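Local coordinates for chitin-binding domain 3 protein (Micromonospora aurantiaca ATCC 27029, PDB 5OPF), which probably cleaves polysaccharide chains by copper-dependent oxidation, as a lytic polysaccharide monooxygenase, at residues A[108-114]-A[174-180]; A[137-143]-A[157-163]. One frame throughout, in Å; residues are numbered along the deposited sequence.

Contact 1 of 2, residues A[108-114]-A[174-180]; sequences HGADYIR and TIWQASH. With CU (copper (II) ion), chain B.
His108 lies flat against His180: the imidazole centroids are 3.4 Å apart and the planes differ by 3°, a face-to-face stack just beyond the end of an antiparallel beta ladder with a beta bulge. NE2 of His108 binds copper at 2.0 Å; His1 completes the nitrogen ligands, the histidine brace of this enzyme family, and Tyr185 belongs to the same site. Gly109, at positive phi, presents its carbonyl to Trp176, where CG opposite the backbone N (chi1 173°) carries NE1 along to donate to Gly109 O over 3.1 Å; the oxygen lies near the indole plane, while NE1 sits above the carbonyl plane, and Ser179 N adds a weak bond. CB of Ala110 meets the edge of the same indole. Past Ala110 the register slips by one residue, yet Asp111 N bonds to Gln177 O at 2.8 Å. One water joins Asp111 OD1 to Ser179 O. Tyr112 is sandwiched: CB of Gln177 makes a CH-pi contact, 3.6 Å from the Tyr112 ring centroid and 17° off the normal, and NH2 of Arg114, whose NE bonds to Gln139, covers the opposite face. The Tyr112 hydroxyl is held by His60. On the other side of the sheet, CG1 of Ile113 packs on CD1 of Trp176. The ladder closes with Arg114 N to Ile175 O and Ile175 N to Arg114 O, both 2.9 Å long.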
# COMPACT_ATOMS: atom_id res chain seq x y z
N HIS A 108 5.68 -13.13 -10.10
CA HIS A 108 4.53 -14.00 -9.86
C HIS A 108 3.41 -13.82 -10.87
O HIS A 108 2.55 -14.71 -10.97
CB HIS A 108 3.89 -13.69 -8.51
CG HIS A 108 4.76 -13.93 -7.30
ND1 HIS A 108 5.51 -15.07 -7.13
CD2 HIS A 108 4.90 -13.21 -6.16
CE1 HIS A 108 6.10 -15.03 -5.94
NE2 HIS A 108 5.74 -13.91 -5.33
N GLY A 109 3.35 -12.70 -11.59
CA GLY A 109 2.15 -12.35 -12.34
C GLY A 109 1.02 -11.88 -11.44
O GLY A 109 1.10 -11.92 -10.21
N ALA A 110 -0.05 -11.41 -12.07
CA ALA A 110 -1.26 -11.02 -11.35
C ALA A 110 -2.50 -11.66 -11.97
O ALA A 110 -2.67 -11.66 -13.19
CB ALA A 110 -1.46 -9.50 -11.37
N ASP A 111 -3.39 -12.14 -11.11
CA ASP A 111 -4.75 -12.44 -11.55
C ASP A 111 -5.51 -11.14 -11.77
O ASP A 111 -6.36 -11.03 -12.67
CB ASP A 111 -5.49 -13.30 -10.51
CG ASP A 111 -4.95 -14.71 -10.39
OD1 ASP A 111 -4.02 -15.12 -11.13
OD2 ASP A 111 -5.51 -15.45 -9.56
N TYR A 112 -5.21 -10.14 -10.94
CA TYR A 112 -5.72 -8.78 -11.07
C TYR A 112 -4.95 -7.90 -10.10
O TYR A 112 -4.36 -8.40 -9.12
CB TYR A 112 -7.24 -8.67 -10.78
CG TYR A 112 -7.71 -9.35 -9.52
CD1 TYR A 112 -7.69 -8.70 -8.29
CD2 TYR A 112 -8.20 -10.64 -9.55
CE1 TYR A 112 -8.13 -9.33 -7.12
CE2 TYR A 112 -8.65 -11.27 -8.41
CZ TYR A 112 -8.62 -10.61 -7.19
OH TYR A 112 -9.06 -11.26 -6.05
N ILE A 113 -4.94 -6.60 -10.38
CA ILE A 113 -4.53 -5.59 -9.41
C ILE A 113 -5.61 -4.51 -9.42
O ILE A 113 -5.94 -3.99 -10.49
CB ILE A 113 -3.15 -4.97 -9.72
CG1 ILE A 113 -2.06 -6.04 -9.72
CG2 ILE A 113 -2.82 -3.89 -8.68
CD1 ILE A 113 -0.66 -5.53 -10.05
N ARG A 114 -6.16 -4.21 -8.25
CA ARG A 114 -7.23 -3.23 -8.10
C ARG A 114 -6.69 -2.03 -7.34
O ARG A 114 -6.00 -2.19 -6.33
CB ARG A 114 -8.41 -3.85 -7.35
CG ARG A 114 -9.12 -4.91 -8.15
CD ARG A 114 -10.13 -5.72 -7.35
NE ARG A 114 -10.66 -6.81 -8.16
CZ ARG A 114 -11.21 -7.92 -7.69
NH1 ARG A 114 -11.38 -8.10 -6.39
NH2 ARG A 114 -11.58 -8.87 -8.53
N THR A 174 -4.27 -0.49 -2.82
CA THR A 174 -4.00 -1.36 -3.95
C THR A 174 -4.00 -2.80 -3.47
O THR A 174 -3.31 -3.15 -2.50
CB THR A 174 -2.65 -0.99 -4.61
OG1 THR A 174 -2.69 0.37 -5.07
CG2 THR A 174 -2.36 -1.88 -5.80
N ILE A 175 -4.76 -3.65 -4.17
CA ILE A 175 -4.85 -5.08 -3.89
C ILE A 175 -4.26 -5.83 -5.07
O ILE A 175 -4.73 -5.69 -6.21
CB ILE A 175 -6.31 -5.53 -3.66
CG1 ILE A 175 -6.95 -4.73 -2.53
CG2 ILE A 175 -6.35 -7.06 -3.38
CD1 ILE A 175 -8.40 -5.09 -2.25
N TRP A 176 -3.22 -6.62 -4.82
CA TRP A 176 -2.60 -7.48 -5.82
C TRP A 176 -2.94 -8.93 -5.50
O TRP A 176 -2.56 -9.44 -4.44
CB TRP A 176 -1.09 -7.32 -5.77
CG TRP A 176 -0.25 -8.25 -6.63
CD1 TRP A 176 -0.59 -8.84 -7.83
CD2 TRP A 176 1.10 -8.63 -6.36
NE1 TRP A 176 0.49 -9.57 -8.31
CE2 TRP A 176 1.53 -9.44 -7.42
CE3 TRP A 176 1.98 -8.36 -5.32
CZ2 TRP A 176 2.82 -9.97 -7.48
CZ3 TRP A 176 3.25 -8.90 -5.36
CH2 TRP A 176 3.66 -9.68 -6.44
N GLN A 177 -3.66 -9.60 -6.41
CA GLN A 177 -3.86 -11.04 -6.32
C GLN A 177 -2.80 -11.67 -7.21
O GLN A 177 -2.85 -11.54 -8.44
CB GLN A 177 -5.27 -11.41 -6.79
CG GLN A 177 -5.57 -12.90 -6.74
CD GLN A 177 -5.71 -13.44 -5.33
OE1 GLN A 177 -6.17 -12.75 -4.44
NE2 GLN A 177 -5.34 -14.69 -5.14
N ALA A 178 -1.81 -12.32 -6.61
CA ALA A 178 -0.72 -12.92 -7.36
C ALA A 178 -1.19 -14.21 -8.03
O ALA A 178 -2.19 -14.82 -7.62
CB ALA A 178 0.46 -13.19 -6.43
N SER A 179 -0.48 -14.63 -9.08
CA SER A 179 -0.95 -15.75 -9.91
C SER A 179 -0.35 -17.11 -9.57
O SER A 179 -0.84 -18.12 -10.09
CB SER A 179 -0.70 -15.46 -11.40
OG SER A 179 -1.45 -14.34 -11.82
N HIS A 180 0.69 -17.17 -8.75
CA HIS A 180 1.39 -18.42 -8.46
C HIS A 180 0.77 -19.23 -7.33
O HIS A 180 1.15 -20.39 -7.12
CB HIS A 180 2.84 -18.11 -8.07
CG HIS A 180 2.97 -17.30 -6.82
ND1 HIS A 180 2.28 -16.12 -6.63
CD2 HIS A 180 3.70 -17.51 -5.70
CE1 HIS A 180 2.58 -15.64 -5.44
NE2 HIS A 180 3.45 -16.45 -4.86
CU CU B . 6.35 -13.37 -3.52
O HOH W 1 -4.32 -16.53 -7.33
O HOH W 2 -3.52 -17.74 -11.33

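Contact 2 of 2, residues A[137-143]-A[157-163]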
# COMPACT_ATOMS: atom_id res chain seq x y z
N VAL A 137 -10.98 2.82 -8.73
CA VAL A 137 -10.62 3.83 -9.72
C VAL A 137 -9.60 3.35 -10.76
O VAL A 137 -9.31 4.08 -11.71
CB VAL A 137 -10.13 5.14 -9.07
CG1 VAL A 137 -11.24 5.79 -8.25
CG2 VAL A 137 -8.90 4.90 -8.20
N GLY A 138 -9.06 2.14 -10.59
CA GLY A 138 -8.24 1.53 -11.63
C GLY A 138 -8.17 0.04 -11.41
O GLY A 138 -8.38 -0.44 -10.29
N GLN A 139 -7.94 -0.71 -12.49
CA GLN A 139 -7.92 -2.16 -12.37
C GLN A 139 -7.27 -2.75 -13.61
O GLN A 139 -7.58 -2.34 -14.73
CB GLN A 139 -9.34 -2.73 -12.22
CG GLN A 139 -9.41 -4.26 -12.04
CD GLN A 139 -10.82 -4.74 -11.66
OE1 GLN A 139 -10.97 -5.61 -10.80
NE2 GLN A 139 -11.85 -4.21 -12.33
N ILE A 140 -6.37 -3.72 -13.41
CA ILE A 140 -5.91 -4.59 -14.48
C ILE A 140 -6.35 -6.01 -14.14
O ILE A 140 -6.49 -6.38 -12.97
CB ILE A 140 -4.38 -4.53 -14.74
CG1 ILE A 140 -3.58 -5.03 -13.53
CG2 ILE A 140 -3.96 -3.12 -15.15
CD1 ILE A 140 -2.09 -5.09 -13.76
N GLY A 141 -6.58 -6.79 -15.19
CA GLY A 141 -6.93 -8.19 -15.07
C GLY A 141 -5.72 -9.09 -15.11
O GLY A 141 -4.63 -8.72 -14.66
N ASN A 142 -5.91 -10.29 -15.65
CA ASN A 142 -4.87 -11.30 -15.60
C ASN A 142 -3.69 -10.85 -16.44
O ASN A 142 -3.82 -10.62 -17.65
CB ASN A 142 -5.39 -12.66 -16.06
CG ASN A 142 -4.42 -13.76 -15.72
OD1 ASN A 142 -3.30 -13.78 -16.23
ND2 ASN A 142 -4.80 -14.64 -14.80
N THR A 143 -2.54 -10.71 -15.80
CA THR A 143 -1.35 -10.12 -16.41
C THR A 143 -0.15 -10.97 -16.01
O THR A 143 0.48 -10.76 -14.96
CB THR A 143 -1.17 -8.67 -15.97
OG1 THR A 143 -2.40 -7.95 -16.15
CG2 THR A 143 -0.09 -7.99 -16.79
N ILE A 157 4.92 -2.84 -13.30
CA ILE A 157 3.84 -2.47 -14.20
C ILE A 157 3.18 -1.21 -13.66
O ILE A 157 3.14 -0.98 -12.45
CB ILE A 157 2.85 -3.64 -14.39
CG1 ILE A 157 1.96 -3.36 -15.60
CG2 ILE A 157 2.04 -3.90 -13.12
CD1 ILE A 157 1.27 -4.61 -16.12
N GLN A 158 2.64 -0.40 -14.57
CA GLN A 158 1.92 0.82 -14.21
C GLN A 158 0.43 0.60 -14.41
O GLN A 158 0.00 0.15 -15.48
CB GLN A 158 2.38 2.00 -15.07
CG GLN A 158 3.86 2.34 -14.96
CD GLN A 158 4.20 3.33 -13.86
OE1 GLN A 158 3.33 3.77 -13.11
NE2 GLN A 158 5.47 3.68 -13.76
N ILE A 159 -0.37 0.92 -13.40
CA ILE A 159 -1.83 0.80 -13.45
C ILE A 159 -2.42 2.20 -13.50
O ILE A 159 -2.30 2.96 -12.52
CB ILE A 159 -2.38 0.03 -12.24
CG1 ILE A 159 -1.76 -1.36 -12.11
CG2 ILE A 159 -3.89 -0.08 -12.34
CD1 ILE A 159 -0.80 -1.51 -10.97
N PRO A 160 -3.09 2.58 -14.58
CA PRO A 160 -3.77 3.88 -14.62
C PRO A 160 -4.90 3.94 -13.61
O PRO A 160 -5.60 2.96 -13.37
CB PRO A 160 -4.31 3.96 -16.05
CG PRO A 160 -3.53 2.96 -16.82
CD PRO A 160 -3.21 1.86 -15.86
N ALA A 161 -5.10 5.12 -13.04
CA ALA A 161 -6.14 5.35 -12.05
C ALA A 161 -6.69 6.75 -12.26
O ALA A 161 -5.93 7.68 -12.56
CB ALA A 161 -5.59 5.20 -10.63
N ASN A 162 -8.00 6.92 -12.11
CA ASN A 162 -8.63 8.22 -12.27
C ASN A 162 -9.57 8.43 -11.10
O ASN A 162 -10.58 7.73 -10.98
CB ASN A 162 -9.39 8.34 -13.59
CG ASN A 162 -10.02 9.71 -13.76
OD1 ASN A 162 -9.67 10.66 -13.06
ND2 ASN A 162 -10.97 9.82 -14.68
N ALA A 163 -9.24 9.40 -10.24
CA ALA A 163 -10.00 9.70 -9.03
C ALA A 163 -10.55 11.11 -9.14
O ALA A 163 -9.97 12.06 -8.60
CB ALA A 163 -9.13 9.51 -7.79
O HOH W 3 -7.17 1.12 -14.70
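Val137 O and Asn162 N form the one direct hydrogen bond between the two segments, 3.2 Å long with an N-H...O angle of 162°, the donor standing above the carbonyl plane. Strands 137-140 and 157-162 run at 156° to each other and belong to different sheets, so margins of the beta sandwich's sheets meet without a regular ladder. Val137 and Gly138 both face Val115 in a classic beta bulge. CG2 of Val137 packs on CB of Ala161 at 4.1 Å, and its CG1 reaches Ala163. Gly138 passes Pro160 so closely that a CB would collide with Pro160 O; just beyond, a water accepts from Gln139 N and donates to Pro160 O.

Further along, Ile140 holds CG1 between its backbone N and carbonyl carbon (chi1 64°), and the extended chain carries CD1 to meet CD1 of Ile157 tip to tip at 4.1 Å. CD1 of Ile140 is also 4.1 Å from CG1 of Ile159, a side chain crossed at about a right angle. Replacing Ile140 by an alanine would probably leave CD1 of Ile157 and CG1 of Ile159 without this partner and open a gap between the sheets. Thr143 divides its branches: OG1 donates to Gly141 O at 2.8 Å within its own turn, while CG2, trans to the backbone N, reaches CD1 of Ile157 at 3.7 Å. The Val137 end combines the hydrogen bond and bridging water with aliphatic contact, whereas the Ile140 end depends on aliphatic packing, which implies non-directional van der Waals contact and no bonding between the segments there.

Along the chain the segments come in the order 108-114, 137-143, 157-163, 174-180, so contact 2 lies wholly within the span bracketed by contact 1. Their centres are about 11 Å apart. Strands 110-118 and 134-140 are antiparallel neighbours in the mixed sheet, and a probable hydrogen bond, Ala110 O to Thr143 N at 2.8 Å, joins the contacts directly, as does the Arg114-Gln139 pair. Contact 1 pairs strands inside that sheet, ending at the copper site; contact 2 joins it to strand 154-162 of the four-stranded sheet. Together they place the copper-bearing loop on a sheet that is itself tied to the opposing layer of the sandwich.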